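Local coordinates for DUF4973 domain-containing protein (Bacteroides thetaiotaomicron, PDB 4QNI) that acts as an auxiliary nutrient-binding protein, a predicted lipoprotein that would capture nutrients at the bacterial cell surface, at the interface of chains A and B. Residues are numbered along the deposited sequence; one frame, centred on the assembly and turned at random. Chains: chain A/B, Uncharacterized protein.

Contact 1: the interface of chains A and B. Residues chain A 277-281, 323; chain B 201, 222, 227, 298, 300, 306, 308.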
loop_
_atom_site.group_PDB
_atom_site.type_symbol
_atom_site.label_atom_id
_atom_site.label_comp_id
_atom_site.label_asym_id
_atom_site.label_seq_id
_atom_site.Cartn_x
_atom_site.Cartn_y
_atom_site.Cartn_z
ATOM N N ASP A 277 24.180 -15.674 12.346
ATOM C CA ASP A 277 24.368 -16.891 11.531
ATOM C C ASP A 277 24.553 -16.535 10.055
ATOM O O ASP A 277 25.528 -16.972 9.421
ATOM C CB ASP A 277 23.192 -17.872 11.714
ATOM N N ALA A 278 23.616 -15.709 9.534
ATOM C CA ALA A 278 23.574 -15.243 8.154
ATOM C C ALA A 278 24.751 -14.321 7.818
ATOM O O ALA A 278 25.495 -14.627 6.884
ATOM C CB ALA A 278 22.258 -14.523 7.894
ATOM N N LYS A 279 24.914 -13.201 8.576
ATOM C CA LYS A 279 25.979 -12.217 8.354
ATOM C C LYS A 279 27.039 -12.368 9.467
ATOM O O LYS A 279 26.897 -11.742 10.516
ATOM C CB LYS A 279 25.421 -10.770 8.280
ATOM C CG LYS A 279 24.118 -10.586 7.498
ATOM C CD LYS A 279 23.740 -9.100 7.336
ATOM C CE LYS A 279 22.460 -8.673 8.031
ATOM N NZ LYS A 279 22.273 -7.186 8.002
ATOM N N PRO A 280 28.115 -13.175 9.279
ATOM C CA PRO A 280 29.102 -13.348 10.365
ATOM C C PRO A 280 29.872 -12.071 10.730
ATOM O O PRO A 280 30.553 -12.068 11.745
ATOM C CB PRO A 280 30.033 -14.453 9.848
ATOM C CG PRO A 280 29.869 -14.435 8.398
ATOM C CD PRO A 280 28.466 -13.998 8.109
ATOM N N TYR A 281 29.736 -10.987 9.951
ATOM C CA TYR A 281 30.353 -9.695 10.302
ATOM C C TYR A 281 29.461 -8.907 11.266
ATOM O O TYR A 281 29.869 -7.861 11.759
ATOM C CB TYR A 281 30.642 -8.841 9.060
ATOM C CG TYR A 281 29.432 -8.581 8.198
ATOM C CD1 TYR A 281 28.487 -7.626 8.561
ATOM C CD2 TYR A 281 29.246 -9.264 7.001
ATOM C CE1 TYR A 281 27.372 -7.377 7.768
ATOM C CE2 TYR A 281 28.152 -8.997 6.182
ATOM C CZ TYR A 281 27.219 -8.049 6.569
ATOM O OH TYR A 281 26.149 -7.748 5.763
ATOM N N GLN A 323 31.468 -3.898 9.587
ATOM C CA GLN A 323 31.946 -3.405 8.276
ATOM C C GLN A 323 32.031 -1.843 8.302
ATOM O O GLN A 323 32.188 -1.185 7.261
ATOM C CB GLN A 323 31.100 -3.918 7.087
ATOM C CG GLN A 323 31.288 -5.408 6.787
ATOM C CD GLN A 323 30.491 -5.880 5.591
ATOM O OE1 GLN A 323 29.384 -5.386 5.291
ATOM N NE2 GLN A 323 31.034 -6.879 4.903
ATOM N N ILE B 201 23.767 -23.022 6.996
ATOM C CA ILE B 201 23.297 -21.685 6.649
ATOM C C ILE B 201 22.882 -21.776 5.183
ATOM O O ILE B 201 23.717 -22.110 4.331
ATOM C CB ILE B 201 24.379 -20.590 6.917
ATOM C CG1 ILE B 201 24.934 -20.668 8.365
ATOM C CG2 ILE B 201 23.840 -19.189 6.596
ATOM C CD1 ILE B 201 26.397 -20.185 8.537
ATOM N N ILE B 222 28.319 -17.923 1.815
ATOM C CA ILE B 222 27.313 -16.974 2.317
ATOM C C ILE B 222 27.610 -15.535 1.935
ATOM O O ILE B 222 26.746 -14.673 2.124
ATOM C CB ILE B 222 27.131 -17.111 3.840
ATOM C CG1 ILE B 222 28.465 -16.908 4.579
ATOM C CG2 ILE B 222 26.501 -18.462 4.160
ATOM C CD1 ILE B 222 28.304 -16.663 5.927
ATOM N N TYR B 227 28.229 -7.470 0.946
ATOM C CA TYR B 227 29.464 -7.581 1.736
ATOM C C TYR B 227 30.446 -6.549 1.214
ATOM O O TYR B 227 30.746 -6.535 0.014
ATOM C CB TYR B 227 30.075 -9.003 1.633
ATOM C CG TYR B 227 29.427 -10.038 2.529
ATOM C CD1 TYR B 227 28.063 -10.311 2.443
ATOM C CD2 TYR B 227 30.181 -10.754 3.464
ATOM C CE1 TYR B 227 27.456 -11.236 3.291
ATOM C CE2 TYR B 227 29.592 -11.718 4.285
ATOM C CZ TYR B 227 28.227 -11.950 4.200
ATOM O OH TYR B 227 27.622 -12.882 5.001
ATOM N N TYR B 298 36.466 -17.384 5.736
ATOM C CA TYR B 298 35.884 -16.057 5.767
ATOM C C TYR B 298 36.559 -15.334 6.944
ATOM O O TYR B 298 36.707 -15.931 8.018
ATOM C CB TYR B 298 34.351 -16.064 5.869
ATOM C CG TYR B 298 33.794 -14.661 5.936
ATOM C CD1 TYR B 298 33.919 -13.789 4.858
ATOM C CD2 TYR B 298 33.238 -14.162 7.114
ATOM C CE1 TYR B 298 33.509 -12.460 4.949
ATOM C CE2 TYR B 298 32.786 -12.842 7.200
ATOM C CZ TYR B 298 32.933 -11.995 6.118
ATOM O OH TYR B 298 32.508 -10.688 6.196
ATOM N N PRO B 300 36.000 -12.022 9.012
ATOM C CA PRO B 300 35.188 -10.820 9.305
ATOM C C PRO B 300 36.078 -9.662 9.777
ATOM O O PRO B 300 36.012 -8.556 9.240
ATOM C CB PRO B 300 34.233 -11.284 10.414
ATOM C CG PRO B 300 34.436 -12.759 10.551
ATOM C CD PRO B 300 35.764 -13.094 10.001
ATOM N N ILE B 306 36.768 -18.059 10.046
ATOM C CA ILE B 306 35.626 -18.978 10.006
ATOM C C ILE B 306 35.733 -19.791 8.723
ATOM O O ILE B 306 35.421 -19.280 7.643
ATOM C CB ILE B 306 34.250 -18.271 10.115
ATOM C CG1 ILE B 306 34.222 -17.217 11.240
ATOM C CG2 ILE B 306 33.121 -19.311 10.259
ATOM C CD1 ILE B 306 33.150 -16.214 11.084
ATOM N N TYR B 308 34.548 -22.302 6.134
ATOM C CA TYR B 308 33.295 -22.865 5.640
ATOM C C TYR B 308 33.504 -23.993 4.678
ATOM O O TYR B 308 34.453 -23.967 3.896
ATOM C CB TYR B 308 32.464 -21.794 4.931
ATOM C CG TYR B 308 31.832 -20.802 5.872
ATOM C CD1 TYR B 308 30.657 -21.108 6.549
ATOM C CD2 TYR B 308 32.396 -19.546 6.071
ATOM C CE1 TYR B 308 30.054 -20.192 7.400
ATOM C CE2 TYR B 308 31.804 -18.619 6.925
ATOM C CZ TYR B 308 30.630 -18.947 7.589
ATOM O OH TYR B 308 30.017 -18.057 8.438
#
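A:Pro280 is the knob of this contact, and aromatic and aliphatic side chains of chain B surround it. Its CB touches the methyl B:Ile306 CD1. Next along the ring, A:Pro280 CG lies 3.5 Å from B:Tyr298 CE2, where the two side chains cross obliquely. The phenol oxygen B:Tyr308 OH also meets this CG. A:Pro280 CD, where the ring closes back to the backbone N, meets B:Ile222 CD1 at 3.4 Å, a tight carbon pair. The phenol oxygen B:Tyr227 OH is also 3.4 Å from A:Pro280 CD. A:Tyr281 follows with CG in the crowded position between its backbone N and carbonyl carbon (chi1 56°). This turns its ring edge onto B:Tyr227, with CE2 over the centre of that ring. The planes stand at 85°, edge-to-face. The A:Tyr281 ring is itself held between A:Gln323 CD over one face and A:Lys279 CB toward the rim of the other. Beside the knob, B:Ile201 CD1 packs on the backbone oxygen of A:Asp277, whose side chain is incomplete. No polar pair bonds across this patch, so it rests on shape and apolar packing. It fits a loop of chain A against chain B in the deposited assembly, which may not be the biological one.

Contact 2: the interface of chains A and B. Residues chain A 52-54, 140-142, 159-161; chain B 15-16.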
loop_
_atom_site.group_PDB
_atom_site.type_symbol
_atom_site.label_atom_id
_atom_site.label_comp_id
_atom_site.label_asym_id
_atom_site.label_seq_id
_atom_site.Cartn_x
_atom_site.Cartn_y
_atom_site.Cartn_z
ATOM N N LEU A 52 24.780 15.464 9.922
ATOM C CA LEU A 52 23.511 15.282 9.217
ATOM C C LEU A 52 23.676 15.528 7.721
ATOM O O LEU A 52 23.968 16.653 7.312
ATOM C CB LEU A 52 22.439 16.214 9.831
ATOM C CG LEU A 52 21.027 16.193 9.233
ATOM C CD1 LEU A 52 20.259 14.941 9.672
ATOM C CD2 LEU A 52 20.257 17.442 9.632
ATOM N N PRO A 53 23.473 14.484 6.883
ATOM C CA PRO A 53 23.623 14.662 5.434
ATOM C C PRO A 53 22.557 15.549 4.800
ATOM O O PRO A 53 21.384 15.513 5.171
ATOM C CB PRO A 53 23.500 13.234 4.892
ATOM C CG PRO A 53 23.763 12.334 6.073
ATOM C CD PRO A 53 23.153 13.074 7.205
ATOM N N ILE A 54 22.995 16.355 3.834
ATOM C CA ILE A 54 22.180 17.254 3.029
ATOM C C ILE A 54 22.536 16.916 1.609
ATOM O O ILE A 54 23.723 16.932 1.253
ATOM C CB ILE A 54 22.409 18.743 3.387
ATOM C CG1 ILE A 54 21.819 19.078 4.794
ATOM C CG2 ILE A 54 21.850 19.655 2.293
ATOM C CD1 ILE A 54 22.033 20.465 5.251
ATOM N N LEU A 140 14.232 21.250 11.842
ATOM C CA LEU A 140 15.051 22.025 10.899
ATOM C C LEU A 140 14.424 22.101 9.532
ATOM O O LEU A 140 13.695 21.207 9.137
ATOM C CB LEU A 140 16.472 21.395 10.734
ATOM C CG LEU A 140 17.287 21.158 12.013
ATOM C CD1 LEU A 140 18.386 20.158 11.779
ATOM C CD2 LEU A 140 17.849 22.446 12.535
ATOM N N GLN A 141 14.786 23.130 8.769
ATOM C CA GLN A 141 14.322 23.283 7.398
ATOM C C GLN A 141 15.417 23.861 6.527
ATOM O O GLN A 141 16.276 24.603 7.013
ATOM C CB GLN A 141 13.061 24.178 7.338
ATOM C CG GLN A 141 13.305 25.590 7.855
ATOM C CD GLN A 141 12.100 26.503 7.842
ATOM O OE1 GLN A 141 11.878 27.278 8.786
ATOM N NE2 GLN A 141 11.333 26.481 6.763
ATOM N N ILE A 142 15.373 23.520 5.223
ATOM C CA ILE A 142 16.202 24.141 4.195
ATOM C C ILE A 142 15.499 25.466 3.882
ATOM O O ILE A 142 14.300 25.453 3.605
ATOM C CB ILE A 142 16.394 23.265 2.939
ATOM C CG1 ILE A 142 17.052 21.866 3.240
ATOM C CG2 ILE A 142 17.112 24.061 1.844
ATOM C CD1 ILE A 142 18.423 21.830 3.875
ATOM N N ALA A 159 12.571 18.733 2.316
ATOM C CA ALA A 159 13.266 19.961 2.704
ATOM C C ALA A 159 13.122 20.251 4.211
ATOM O O ALA A 159 13.612 21.271 4.690
ATOM C CB ALA A 159 12.740 21.121 1.883
ATOM N N LYS A 160 12.502 19.328 4.959
ATOM C CA LYS A 160 12.269 19.466 6.392
ATOM C C LYS A 160 12.689 18.223 7.144
ATOM O O LYS A 160 12.485 17.115 6.666
ATOM C CB LYS A 160 10.787 19.799 6.662
ATOM C CG LYS A 160 10.537 21.301 6.555
ATOM C CD LYS A 160 9.173 21.630 6.040
ATOM C CE LYS A 160 8.841 23.094 6.165
ATOM N NZ LYS A 160 9.890 23.983 5.586
ATOM N N ALA A 161 13.297 18.417 8.314
ATOM C CA ALA A 161 13.777 17.337 9.160
ATOM C C ALA A 161 13.328 17.563 10.627
ATOM O O ALA A 161 13.793 18.504 11.280
ATOM C CB ALA A 161 15.308 17.242 9.070
ATOM N N PHE B 15 17.084 16.835 2.866
ATOM C CA PHE B 15 17.721 16.042 3.926
ATOM C C PHE B 15 17.646 14.607 3.499
ATOM O O PHE B 15 16.730 14.330 2.751
ATOM C CB PHE B 15 16.994 16.249 5.251
ATOM C CG PHE B 15 17.125 17.633 5.796
ATOM C CD1 PHE B 15 18.233 17.996 6.550
ATOM C CD2 PHE B 15 16.118 18.564 5.612
ATOM C CE1 PHE B 15 18.338 19.267 7.092
ATOM C CE2 PHE B 15 16.217 19.833 6.167
ATOM C CZ PHE B 15 17.323 20.177 6.910
ATOM N N SER B 16 18.550 13.689 3.956
ATOM C CA SER B 16 18.523 12.260 3.551
ATOM C C SER B 16 17.131 11.628 3.843
ATOM O O SER B 16 16.835 10.967 4.858
ATOM C CB SER B 16 19.672 11.440 4.136
ATOM O OG SER B 16 20.239 10.609 3.131
HETATM O O HOH W 1 19.659 13.917 6.432
#
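The ring of B:Phe15 fills an apolar pocket of chain A, and the residue hides 134 Å² there. A:Ala161 CB sits over one face, 3.7 Å from the ring centroid, in a CH-pi contact. A:Ile142 slides past the ring in the opposite direction and puts CD1 3.6 Å from B:Phe15 CZ. A:Leu52 crosses obliquely, with CD2 3.7 Å from B:Phe15 CE1. The backbone at A:Ala159 lies at the ring edge, its carbonyl carbon in plane and its O 3.3 Å from B:Phe15 CE2. Looser contacts come from A:Leu140 CB and from A:Ile54 CG1, whose side chain runs beside the phenylalanine and points the same way. B:Phe15 has CG beside its own backbone N (chi1 -67°), and chi2 of -84° turns a face towards A:Ala161 CB. The backbone pairing next to it probably helps to fix this position. A:Ile54 and B:Phe15 form an antiparallel bridge. Just beyond it, water 1 lies 2.7 Å from the carbonyl A:Pro53 O. The same water is 2.7 Å from the amide B:Ser16 N and joins the chains where they are too far apart to bond directly. The pocket is lined by strands 47-56, 135-142 and 160-168 of chain A, and strand 12-15 of chain B ends in it.

Contact 3: the interface of chains A and B. Residues chain A 54-57, 66, 68, 142, 150-153, 158-159; chain B 12-14, 79.
Strand 12-15 of chain B enters between strand 47-56 and the short strand 151-152 of chain A, and helix 74-85 of chain B packs against strand 47-56 of chain A. The entering strand runs antiparallel to the first and parallel to the second. On the antiparallel side, A:Leu55 N gives a 2.8 Å bond to B:Ser14 O, nearly along the C=O axis (171°). B:Ser14 N returns one to A:Leu55 O. Further along, A:Ser57 N bonds to B:Tyr12 O. A:Ser57 OG takes the crowded position (chi1 66°), where it accepts B:Tyr12 N at 2.8 Å. On the parallel side, B:Ile13 N bonds to A:Val151 O. A:His153 N bonds to B:Ile13 O at 2.9 Å. Both backbone polar atoms of B:Ile13 are thus satisfied by chain A. Its side chain, with CG1 beside the backbone N (chi1 -41°), is buried. It crosses A:Tyr150 at about a right angle, with B:Ile13 CG1 3.3 Å from A:Tyr150 CD1. B:Ile13 CG2 meets A:Ile54 CG2 at 3.6 Å and A:Val68 CG1 tip to tip. B:Ile13 CD1 lies beside A:Val56 CG1 at 3.6 Å. A:Ile142 adds methyl contacts to the CG2 branch. B:Ser14 CB packs on A:Tyr158 CB. From the helix, B:Ile79 CG2 comes to 4.0 Å from A:Leu55 CD1. The N-terminal strand of chain B thereby extends the beta structure of chain A between strands 47-56 and 151-152.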
loop_
_atom_site.group_PDB
_atom_site.type_symbol
_atom_site.label_atom_id
_atom_site.label_comp_id
_atom_site.label_asym_id
_atom_site.label_seq_id
_atom_site.Cartn_x
_atom_site.Cartn_y
_atom_site.Cartn_z
ATOM N N ILE A 54 22.995 16.355 3.834
ATOM C CA ILE A 54 22.180 17.254 3.029
ATOM C C ILE A 54 22.536 16.916 1.609
ATOM O O ILE A 54 23.723 16.932 1.253
ATOM C CB ILE A 54 22.409 18.743 3.387
ATOM C CG1 ILE A 54 21.819 19.078 4.794
ATOM C CG2 ILE A 54 21.850 19.655 2.293
ATOM C CD1 ILE A 54 22.033 20.465 5.251
ATOM N N LEU A 55 21.525 16.542 0.820
ATOM C CA LEU A 55 21.702 16.126 -0.562
ATOM C C LEU A 55 21.411 17.260 -1.532
ATOM O O LEU A 55 20.491 18.052 -1.323
ATOM C CB LEU A 55 20.808 14.910 -0.851
ATOM C CG LEU A 55 20.934 13.698 0.100
ATOM C CD1 LEU A 55 19.812 12.687 -0.160
ATOM C CD2 LEU A 55 22.298 13.037 -0.007
ATOM N N VAL A 56 22.228 17.352 -2.579
ATOM C CA VAL A 56 22.154 18.393 -3.611
ATOM C C VAL A 56 22.174 17.770 -4.998
ATOM O O VAL A 56 23.086 17.016 -5.316
ATOM C CB VAL A 56 23.319 19.417 -3.484
ATOM C CG1 VAL A 56 23.075 20.636 -4.369
ATOM C CG2 VAL A 56 23.558 19.840 -2.036
ATOM N N SER A 57 21.208 18.147 -5.842
ATOM C CA SER A 57 21.138 17.757 -7.260
ATOM C C SER A 57 21.939 18.781 -8.139
ATOM O O SER A 57 22.300 19.846 -7.651
ATOM C CB SER A 57 19.680 17.696 -7.702
ATOM O OG SER A 57 19.107 18.995 -7.661
ATOM N N VAL A 66 27.644 25.679 -3.823
ATOM C CA VAL A 66 26.315 25.938 -3.255
ATOM C C VAL A 66 26.422 26.193 -1.749
ATOM O O VAL A 66 27.041 25.410 -1.029
ATOM C CB VAL A 66 25.325 24.774 -3.579
ATOM C CG1 VAL A 66 23.954 24.992 -2.939
ATOM C CG2 VAL A 66 25.176 24.576 -5.088
ATOM N N VAL A 68 24.118 26.357 1.382
ATOM C CA VAL A 68 22.800 25.937 1.857
ATOM C C VAL A 68 22.519 26.628 3.187
ATOM O O VAL A 68 23.364 26.648 4.076
ATOM C CB VAL A 68 22.702 24.394 1.958
ATOM C CG1 VAL A 68 21.315 23.950 2.429
ATOM C CG2 VAL A 68 23.051 23.746 0.623
ATOM N N ILE A 142 15.373 23.520 5.223
ATOM C CA ILE A 142 16.202 24.141 4.195
ATOM C C ILE A 142 15.499 25.466 3.882
ATOM O O ILE A 142 14.300 25.453 3.605
ATOM C CB ILE A 142 16.394 23.265 2.939
ATOM C CG1 ILE A 142 17.052 21.866 3.240
ATOM C CG2 ILE A 142 17.112 24.061 1.844
ATOM C CD1 ILE A 142 18.423 21.830 3.875
ATOM N N TYR A 150 19.976 28.023 -5.346
ATOM C CA TYR A 150 19.312 26.740 -5.101
ATOM C C TYR A 150 17.828 26.916 -4.747
ATOM O O TYR A 150 17.364 28.036 -4.485
ATOM C CB TYR A 150 20.030 25.973 -3.974
ATOM C CG TYR A 150 19.772 26.483 -2.568
ATOM C CD1 TYR A 150 18.659 26.059 -1.843
ATOM C CD2 TYR A 150 20.680 27.324 -1.932
ATOM C CE1 TYR A 150 18.454 26.461 -0.527
ATOM C CE2 TYR A 150 20.485 27.733 -0.615
ATOM C CZ TYR A 150 19.374 27.290 0.087
ATOM O OH TYR A 150 19.160 27.685 1.385
ATOM N N VAL A 151 17.098 25.782 -4.690
ATOM C CA VAL A 151 15.691 25.694 -4.290
ATOM C C VAL A 151 15.520 24.478 -3.363
ATOM O O VAL A 151 16.021 23.394 -3.672
ATOM C CB VAL A 151 14.722 25.643 -5.505
ATOM C CG1 VAL A 151 13.319 25.205 -5.099
ATOM C CG2 VAL A 151 14.662 26.991 -6.218
ATOM N N ALA A 152 14.829 24.672 -2.219
ATOM C CA ALA A 152 14.475 23.592 -1.303
ATOM C C ALA A 152 13.523 22.668 -2.046
ATOM O O ALA A 152 12.638 23.157 -2.751
ATOM C CB ALA A 152 13.823 24.152 -0.048
ATOM N N HIS A 153 13.747 21.349 -1.960
ATOM C CA HIS A 153 12.959 20.330 -2.657
ATOM C C HIS A 153 11.460 20.633 -2.644
ATOM O O HIS A 153 10.922 20.904 -1.562
ATOM C CB HIS A 153 13.194 18.941 -2.060
ATOM C CG HIS A 153 12.906 17.841 -3.029
ATOM N ND1 HIS A 153 11.608 17.472 -3.340
ATOM C CD2 HIS A 153 13.763 17.079 -3.746
ATOM C CE1 HIS A 153 11.719 16.500 -4.227
ATOM N NE2 HIS A 153 12.997 16.224 -4.497
ATOM N N TYR A 158 10.815 16.556 2.199
ATOM C CA TYR A 158 12.246 16.335 1.923
ATOM C C TYR A 158 13.113 17.506 2.363
ATOM O O TYR A 158 14.265 17.305 2.708
ATOM C CB TYR A 158 12.490 16.090 0.417
ATOM C CG TYR A 158 12.103 14.731 -0.133
ATOM C CD1 TYR A 158 11.530 13.759 0.681
ATOM C CD2 TYR A 158 12.297 14.423 -1.476
ATOM C CE1 TYR A 158 11.172 12.509 0.178
ATOM C CE2 TYR A 158 11.933 13.181 -1.996
ATOM C CZ TYR A 158 11.366 12.227 -1.167
ATOM O OH TYR A 158 11.003 11.002 -1.678
ATOM N N ALA A 159 12.571 18.733 2.316
ATOM C CA ALA A 159 13.266 19.961 2.704
ATOM C C ALA A 159 13.122 20.251 4.211
ATOM O O ALA A 159 13.612 21.271 4.690
ATOM C CB ALA A 159 12.740 21.121 1.883
ATOM N N TYR B 12 18.309 21.331 -6.378
ATOM C CA TYR B 12 17.317 20.870 -5.412
ATOM C C TYR B 12 18.066 20.362 -4.172
ATOM O O TYR B 12 19.004 19.574 -4.286
ATOM C CB TYR B 12 16.423 19.770 -6.002
ATOM C CG TYR B 12 15.244 20.210 -6.845
ATOM C CD1 TYR B 12 14.867 21.550 -6.915
ATOM C CD2 TYR B 12 14.477 19.279 -7.541
ATOM C CE1 TYR B 12 13.768 21.955 -7.677
ATOM C CE2 TYR B 12 13.368 19.669 -8.294
ATOM C CZ TYR B 12 13.019 21.010 -8.365
ATOM O OH TYR B 12 11.926 21.391 -9.113
ATOM N N ILE B 13 17.687 20.870 -3.003
ATOM C CA ILE B 13 18.289 20.534 -1.718
ATOM C C ILE B 13 17.290 19.765 -0.871
ATOM O O ILE B 13 16.130 20.165 -0.770
ATOM C CB ILE B 13 18.752 21.816 -0.982
ATOM C CG1 ILE B 13 19.422 22.869 -1.908
ATOM C CG2 ILE B 13 19.581 21.480 0.239
ATOM C CD1 ILE B 13 20.847 22.612 -2.384
ATOM N N SER B 14 17.739 18.688 -0.236
ATOM C CA SER B 14 16.884 17.892 0.650
ATOM C C SER B 14 17.702 17.150 1.724
ATOM O O SER B 14 18.866 16.843 1.500
ATOM C CB SER B 14 16.064 16.886 -0.157
ATOM O OG SER B 14 16.865 15.790 -0.545
ATOM N N ILE B 79 23.450 10.668 -5.571
ATOM C CA ILE B 79 22.386 10.836 -4.555
ATOM C C ILE B 79 21.906 9.449 -4.109
ATOM O O ILE B 79 21.881 9.163 -2.910
ATOM C CB ILE B 79 21.199 11.706 -5.055
ATOM C CG1 ILE B 79 21.624 13.061 -5.665
ATOM C CG2 ILE B 79 20.072 11.835 -4.015
ATOM C CD1 ILE B 79 22.241 13.991 -4.776
#

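Contacts 2 and 3 are neighbours, their C-alpha centres about 8 Å apart. They share A:Ile54, A:Ile142 and A:Ala159, and both use strand 12-15 of chain B, so they act as one continuous docking site for that strand. Contact 1 is separate, about 35 Å from contact 2 and 38 Å from contact 3. It uses the loop around A:Pro280 and, in chain B, residues in and near strands 282-298 and 306-311. The chains thus touch in at least two well-separated regions, which could limit their relative rotation. The interface is not an exact two-fold, and the deposited pairing may not be biological.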